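Local coordinates for chitin oligosaccharide binding protein NagB2 (Paenibacillus sp. FPU-7, PDB 7EHU) that binds the chitin oligosaccharides N,N'-diacetylchitobiose and N,N',N''-triacetylchitotriose as an extracellular solute-binding protein, probably for their uptake, at residues D28-T33 with N325-K330; K126-R131 with S357-P362. All blocks are in the same frame, centred on the assembly; numbering follows the deposited sequence.

Contact 1 of 2, residues D28-T33 with N325-K330; sequences DSVSLT and NDAEKK
Val30 and Leu32 meet Ala327 and Glu328 where the first strand of the chain packs against the opening turn of helix 326-339, a strand-helix contact at the surface of the protein. Strand 30-36 lies between strands 64-70 and 93-97, parallel to both, and the helix packs on this sheet, as in the alpha/beta domains of periplasmic-binding-protein-like folds. The axes of strand 30-33 and helix 326-330 pass 8.6 Å apart at a crossing angle of -56°. The strand turns Val30 and Leu32 toward the helix, while Ser29 and Ser31 point away from it. On the strand side Val30 makes the largest contribution. Its CG2, anti to the backbone N, lies against the aliphatic part of Glu328, modelled 3.2 Å from Glu328 CG, closer than two carbons normally pack, so this spacing is doubtful. The CB atoms of Val30 and Ala327 sit 4.3 Å apart. Further along the strand, Leu32 CD2 comes to 3.7 Å from Glu328 O, and the same side chain continues onto Ala331 and Val332 of the helix.

Polar groups link the two segments through a water, which donates to both Ser31 O and Glu328 OE2, each at 2.9 Å. The other carboxylate oxygen belongs to a capping box: Glu328 OE1 takes the N-H of Asn325 on its anti lone pair at 2.8 Å, and Asn325 OD1 in turn accepts from Glu328 N at 2.8 Å, nearly along the C=O axis. Outside the segments, Gln92 joins the same network, giving its NE2 to Glu328 OE2 and taking Thr33 N on its OE1.

Glu328 thus packs with its methylenes and bonds with its head. With donors at both oxygens, its carboxylate is probably ionised, one side chain serving helix capping and water bridge together.

Contact 2 of 2, residues K126-R131 with S357-P362; sequences KFFELR and SMKGVP
Ser357 O is gripped by Phe128 N at 3.1 Å, with the donor tilted 25° from the carbonyl plane, and by a water that donates at 2.8 Å. That water also accepts from Glu129 N, and Phe127 CA adds a C-H...O approach of 3.4 Å to Ser357 O. On the other side of the Phe127-Met358 pair, Lys359 N reaches Lys126 O at 2.9 Å, with an N-H...O angle of 163°. The two bonds make a single antiparallel beta bridge between loops, with Phe127 and Met358 as its non-hydrogen-bonded pair.

Two side-chain pairs flank it. Met358 CG lies over a face of the Phe127 ring, 4.2 Å from the ring centroid, in a CH-pi contact, while its sulfur stands oblique to the same ring as a Met-aromatic contact. A bend at chi3 (75°) carries Met358 CE to the CB of Lys126. Lys359 CG, meanwhile, sits over a face of the Phe128 ring, 4.1 Å from its centroid; the two side chains run past each other in opposite directions, and the ammonium of Lys359 bonds to Asp125 O.

Ser357 OG bonds to Pro143 O, and its side chain is about 8 Å from a bound NAG, so the bridge lies near the sugar site without Ser357 touching that NAG. Phe127 packs on Leu142 and Pro143 of strand 138-154, Phe128 meets Trp314 of strand 309-320, and Met358 rests on Leu342 of helix 342-352, whose Gln345 accepts from Ser357 N and Met358 N.

From the N terminus the chain runs through 28-33, 126-131, 325-330 and 357-362 in turn; contact 2 opens inside the loop that contact 1 closes and ends beyond it, so the two cross. Contact 1 closes a loop of 291 residues, bringing helix 326-339 back to strand 30-36, which pairs with strands 64-70 and 93-97. Contact 2 closes one of 225, joining the loop after helix 115-121 to the loop after helix 342-352. Their centres are 28 Å apart and they do not touch: contact 1 lies at the periphery, contact 2 near the bound sugar. Helix 326-339 and the next helix, 342-352, lead from one to the other.

Contact 1 of 2, residues D28-T33 with N325-K330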
loop_
_atom_site.group_PDB
_atom_site.type_symbol
_atom_site.label_atom_id
_atom_site.label_comp_id
_atom_site.label_asym_id
_atom_site.label_seq_id
_atom_site.Cartn_x
_atom_site.Cartn_y
_atom_site.Cartn_z
ATOM N N ASP A 28 -9.554 24.549 -26.725
ATOM C CA ASP A 28 -10.791 24.952 -26.058
ATOM C C ASP A 28 -10.611 25.023 -24.541
ATOM O O ASP A 28 -9.768 24.326 -23.968
ATOM C CB ASP A 28 -11.929 23.952 -26.349
ATOM C CG ASP A 28 -12.342 23.910 -27.814
ATOM O OD1 ASP A 28 -11.628 24.472 -28.670
ATOM O OD2 ASP A 28 -13.398 23.296 -28.101
ATOM N N SER A 29 -11.382 25.886 -23.891
ATOM C CA SER A 29 -11.393 25.906 -22.435
ATOM C C SER A 29 -11.885 24.558 -21.924
ATOM O O SER A 29 -12.926 24.057 -22.362
ATOM C CB SER A 29 -12.316 27.029 -21.954
ATOM O OG SER A 29 -12.267 27.156 -20.548
ATOM N N VAL A 30 -11.127 23.951 -21.014
ATOM C CA VAL A 30 -11.504 22.662 -20.440
ATOM C C VAL A 30 -11.058 22.627 -18.985
ATOM O O VAL A 30 -9.960 23.074 -18.649
ATOM C CB VAL A 30 -10.907 21.503 -21.274
ATOM C CG1 VAL A 30 -9.395 21.522 -21.257
ATOM C CG2 VAL A 30 -11.426 20.183 -20.809
ATOM N N SER A 31 -11.919 22.108 -18.117
ATOM C CA SER A 31 -11.614 21.957 -16.702
ATOM C C SER A 31 -11.584 20.476 -16.368
ATOM O O SER A 31 -12.525 19.742 -16.700
ATOM C CB SER A 31 -12.665 22.657 -15.831
ATOM O OG SER A 31 -12.384 22.473 -14.451
ATOM N N LEU A 32 -10.512 20.039 -15.713
ATOM C CA LEU A 32 -10.349 18.641 -15.327
ATOM C C LEU A 32 -10.139 18.584 -13.823
ATOM O O LEU A 32 -9.349 19.355 -13.273
ATOM C CB LEU A 32 -9.138 18.015 -16.034
ATOM C CG LEU A 32 -9.261 17.926 -17.564
ATOM C CD1 LEU A 32 -8.689 19.171 -18.210
ATOM C CD2 LEU A 32 -8.560 16.690 -18.084
ATOM N N THR A 33 -10.834 17.678 -13.158
ATOM C CA THR A 33 -10.576 17.399 -11.758
ATOM C C THR A 33 -9.539 16.296 -11.651
ATOM O O THR A 33 -9.633 15.261 -12.322
ATOM C CB THR A 33 -11.860 17.012 -11.041
ATOM O OG1 THR A 33 -12.772 18.117 -11.143
ATOM C CG2 THR A 33 -11.593 16.662 -9.564
ATOM N N ASN A 325 -14.137 14.240 -23.565
ATOM C CA ASN A 325 -14.217 14.802 -24.904
ATOM C C ASN A 325 -12.798 14.991 -25.460
ATOM O O ASN A 325 -11.792 14.706 -24.798
ATOM C CB ASN A 325 -15.070 16.072 -24.926
ATOM C CG ASN A 325 -14.515 17.180 -24.074
ATOM O OD1 ASN A 325 -13.296 17.415 -24.059
ATOM N ND2 ASN A 325 -15.407 17.928 -23.418
ATOM N N ASP A 326 -12.698 15.460 -26.700
ATOM C CA ASP A 326 -11.393 15.522 -27.345
ATOM C C ASP A 326 -10.451 16.477 -26.616
ATOM O O ASP A 326 -9.261 16.184 -26.462
ATOM C CB ASP A 326 -11.544 15.912 -28.818
ATOM C CG ASP A 326 -12.133 14.791 -29.662
ATOM O OD1 ASP A 326 -12.027 13.606 -29.255
ATOM O OD2 ASP A 326 -12.685 15.085 -30.744
ATOM N N ALA A 327 -10.965 17.614 -26.155
ATOM C CA ALA A 327 -10.119 18.578 -25.455
ATOM C C ALA A 327 -9.636 18.009 -24.128
ATOM O O ALA A 327 -8.468 18.186 -23.746
ATOM C CB ALA A 327 -10.887 19.882 -25.239
ATOM N N GLU A 328 -10.532 17.337 -23.405
ATOM C CA GLU A 328 -10.158 16.697 -22.150
ATOM C C GLU A 328 -9.104 15.627 -22.374
ATOM O O GLU A 328 -8.141 15.525 -21.607
ATOM C CB GLU A 328 -11.403 16.101 -21.493
ATOM C CG GLU A 328 -12.400 17.123 -20.915
ATOM C CD GLU A 328 -13.671 16.460 -20.409
ATOM O OE1 GLU A 328 -14.175 15.590 -21.136
ATOM O OE2 GLU A 328 -14.152 16.781 -19.291
ATOM N N LYS A 329 -9.253 14.825 -23.424
ATOM C CA LYS A 329 -8.291 13.752 -23.671
ATOM C C LYS A 329 -6.926 14.310 -24.042
ATOM O O LYS A 329 -5.908 13.760 -23.618
ATOM C CB LYS A 329 -8.837 12.768 -24.712
ATOM C CG LYS A 329 -8.052 11.350 -25.111
ATOM C CD LYS A 329 -9.122 10.984 -26.145
ATOM C CE LYS A 329 -10.323 10.652 -25.279
ATOM N NZ LYS A 329 -11.510 10.033 -25.885
ATOM N N LYS A 330 -6.871 15.433 -24.767
ATOM C CA LYS A 330 -5.585 16.074 -25.031
ATOM C C LYS A 330 -4.895 16.500 -23.738
ATOM O O LYS A 330 -3.678 16.335 -23.594
ATOM C CB LYS A 330 -5.794 17.282 -25.932
ATOM C CG LYS A 330 -4.523 17.966 -26.410
ATOM C CD LYS A 330 -4.822 19.056 -27.447
ATOM C CE LYS A 330 -5.991 18.653 -28.359
ATOM N NZ LYS A 330 -5.764 17.605 -29.403
HETATM O O HOH W 1 -14.250 19.717 -19.036
#

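Contact 2 of 2, residues K126-R131 with S357-P362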
loop_
_atom_site.group_PDB
_atom_site.type_symbol
_atom_site.label_atom_id
_atom_site.label_comp_id
_atom_site.label_asym_id
_atom_site.label_seq_id
_atom_site.Cartn_x
_atom_site.Cartn_y
_atom_site.Cartn_z
ATOM N N LYS A 126 7.753 0.835 -20.443
ATOM C CA LYS A 126 8.558 1.573 -19.480
ATOM C C LYS A 126 8.289 1.200 -18.032
ATOM O O LYS A 126 9.065 1.576 -17.155
ATOM C CB LYS A 126 8.336 3.074 -19.687
ATOM C CG LYS A 126 9.181 3.710 -20.763
ATOM C CD LYS A 126 9.273 2.954 -22.062
ATOM C CE LYS A 126 10.303 3.621 -22.984
ATOM N NZ LYS A 126 10.162 3.059 -24.314
ATOM N N PHE A 127 7.218 0.491 -17.745
ATOM C CA PHE A 127 6.840 0.167 -16.377
ATOM C C PHE A 127 7.334 -1.220 -15.997
ATOM O O PHE A 127 7.291 -2.148 -16.789
ATOM C CB PHE A 127 5.316 0.277 -16.217
ATOM C CG PHE A 127 4.812 1.691 -16.388
ATOM C CD1 PHE A 127 4.555 2.208 -17.644
ATOM C CD2 PHE A 127 4.654 2.535 -15.300
ATOM C CE1 PHE A 127 4.129 3.494 -17.804
ATOM C CE2 PHE A 127 4.238 3.828 -15.462
ATOM C CZ PHE A 127 3.961 4.306 -16.707
ATOM N N PHE A 128 7.774 -1.376 -14.754
ATOM C CA PHE A 128 8.160 -2.709 -14.302
ATOM C C PHE A 128 7.020 -3.706 -14.506
ATOM O O PHE A 128 7.237 -4.823 -14.988
ATOM C CB PHE A 128 8.581 -2.682 -12.830
ATOM C CG PHE A 128 9.899 -2.012 -12.579
ATOM C CD1 PHE A 128 11.091 -2.624 -12.909
ATOM C CD2 PHE A 128 9.944 -0.753 -12.021
ATOM C CE1 PHE A 128 12.300 -1.982 -12.663
ATOM C CE2 PHE A 128 11.147 -0.126 -11.784
ATOM C CZ PHE A 128 12.313 -0.734 -12.109
ATOM N N GLU A 129 5.810 -3.354 -14.075
ATOM C CA GLU A 129 4.681 -4.279 -14.119
ATOM C C GLU A 129 3.370 -3.521 -14.208
ATOM O O GLU A 129 3.025 -2.789 -13.274
ATOM C CB GLU A 129 4.641 -5.153 -12.870
ATOM C CG GLU A 129 5.747 -6.164 -12.735
ATOM C CD GLU A 129 5.608 -7.074 -11.516
ATOM O OE1 GLU A 129 4.557 -7.050 -10.819
ATOM O OE2 GLU A 129 6.528 -7.899 -11.310
ATOM N N LEU A 130 2.615 -3.745 -15.281
ATOM C CA LEU A 130 1.279 -3.186 -15.415
ATOM C C LEU A 130 0.182 -4.218 -15.147
ATOM O O LEU A 130 -1.007 -3.897 -15.288
ATOM C CB LEU A 130 1.091 -2.568 -16.797
ATOM C CG LEU A 130 1.970 -1.362 -17.122
ATOM C CD1 LEU A 130 1.749 -0.897 -18.558
ATOM C CD2 LEU A 130 1.720 -0.244 -16.153
ATOM N N ARG A 131 0.544 -5.431 -14.722
ATOM C CA ARG A 131 -0.429 -6.506 -14.639
ATOM C C ARG A 131 -1.656 -6.111 -13.793
ATOM O O ARG A 131 -2.785 -6.447 -14.158
ATOM C CB ARG A 131 0.242 -7.740 -14.027
ATOM C CG ARG A 131 -0.677 -8.904 -14.087
ATOM C CD ARG A 131 -0.205 -10.188 -13.589
ATOM N NE ARG A 131 -1.231 -11.199 -13.778
ATOM C CZ ARG A 131 -2.399 -11.219 -13.142
ATOM N NH1 ARG A 131 -2.907 -10.088 -12.690
ATOM N NH2 ARG A 131 -3.205 -12.255 -13.275
ATOM N N SER A 357 8.120 3.311 -10.355
ATOM C CA SER A 357 7.356 2.363 -11.159
ATOM C C SER A 357 7.902 2.201 -12.568
ATOM O O SER A 357 7.483 1.274 -13.272
ATOM C CB SER A 357 5.897 2.798 -11.244
ATOM O OG SER A 357 5.827 4.067 -11.857
ATOM N N MET A 358 8.810 3.080 -12.998
ATOM C CA MET A 358 9.380 3.078 -14.338
ATOM C C MET A 358 10.825 2.628 -14.262
ATOM O O MET A 358 11.510 2.877 -13.272
ATOM C CB MET A 358 9.325 4.506 -14.900
ATOM C CG MET A 358 7.880 4.951 -15.181
ATOM S SD MET A 358 7.783 6.624 -15.817
ATOM C CE MET A 358 8.371 6.309 -17.502
ATOM N N LYS A 359 11.264 1.942 -15.314
ATOM C CA LYS A 359 12.604 1.370 -15.388
ATOM C C LYS A 359 13.669 2.412 -15.706
ATOM O O LYS A 359 13.425 3.389 -16.397
ATOM C CB LYS A 359 12.649 0.315 -16.503
ATOM C CG LYS A 359 11.697 -0.857 -16.325
ATOM C CD LYS A 359 11.650 -1.735 -17.560
ATOM C CE LYS A 359 10.365 -2.475 -17.694
ATOM N NZ LYS A 359 10.213 -3.120 -19.003
ATOM N N GLY A 360 14.881 2.165 -15.229
ATOM C CA GLY A 360 16.015 2.960 -15.649
ATOM C C GLY A 360 16.351 4.186 -14.830
ATOM O O GLY A 360 17.214 4.966 -15.252
ATOM N N VAL A 361 15.706 4.393 -13.684
ATOM C CA VAL A 361 16.098 5.506 -12.820
ATOM C C VAL A 361 17.478 5.191 -12.247
ATOM O O VAL A 361 17.639 4.149 -11.613
ATOM C CB VAL A 361 15.068 5.717 -11.700
ATOM C CG1 VAL A 361 15.560 6.765 -10.727
ATOM C CG2 VAL A 361 13.702 6.059 -12.271
ATOM N N PRO A 362 18.497 6.033 -12.427
ATOM C CA PRO A 362 19.815 5.711 -11.863
ATOM C C PRO A 362 19.798 5.709 -10.342
ATOM O O PRO A 362 18.980 6.372 -9.697
ATOM C CB PRO A 362 20.720 6.827 -12.409
ATOM C CG PRO A 362 19.986 7.423 -13.543
ATOM C CD PRO A 362 18.537 7.285 -13.202
HETATM O O HOH W 2 5.490 -0.675 -12.759
#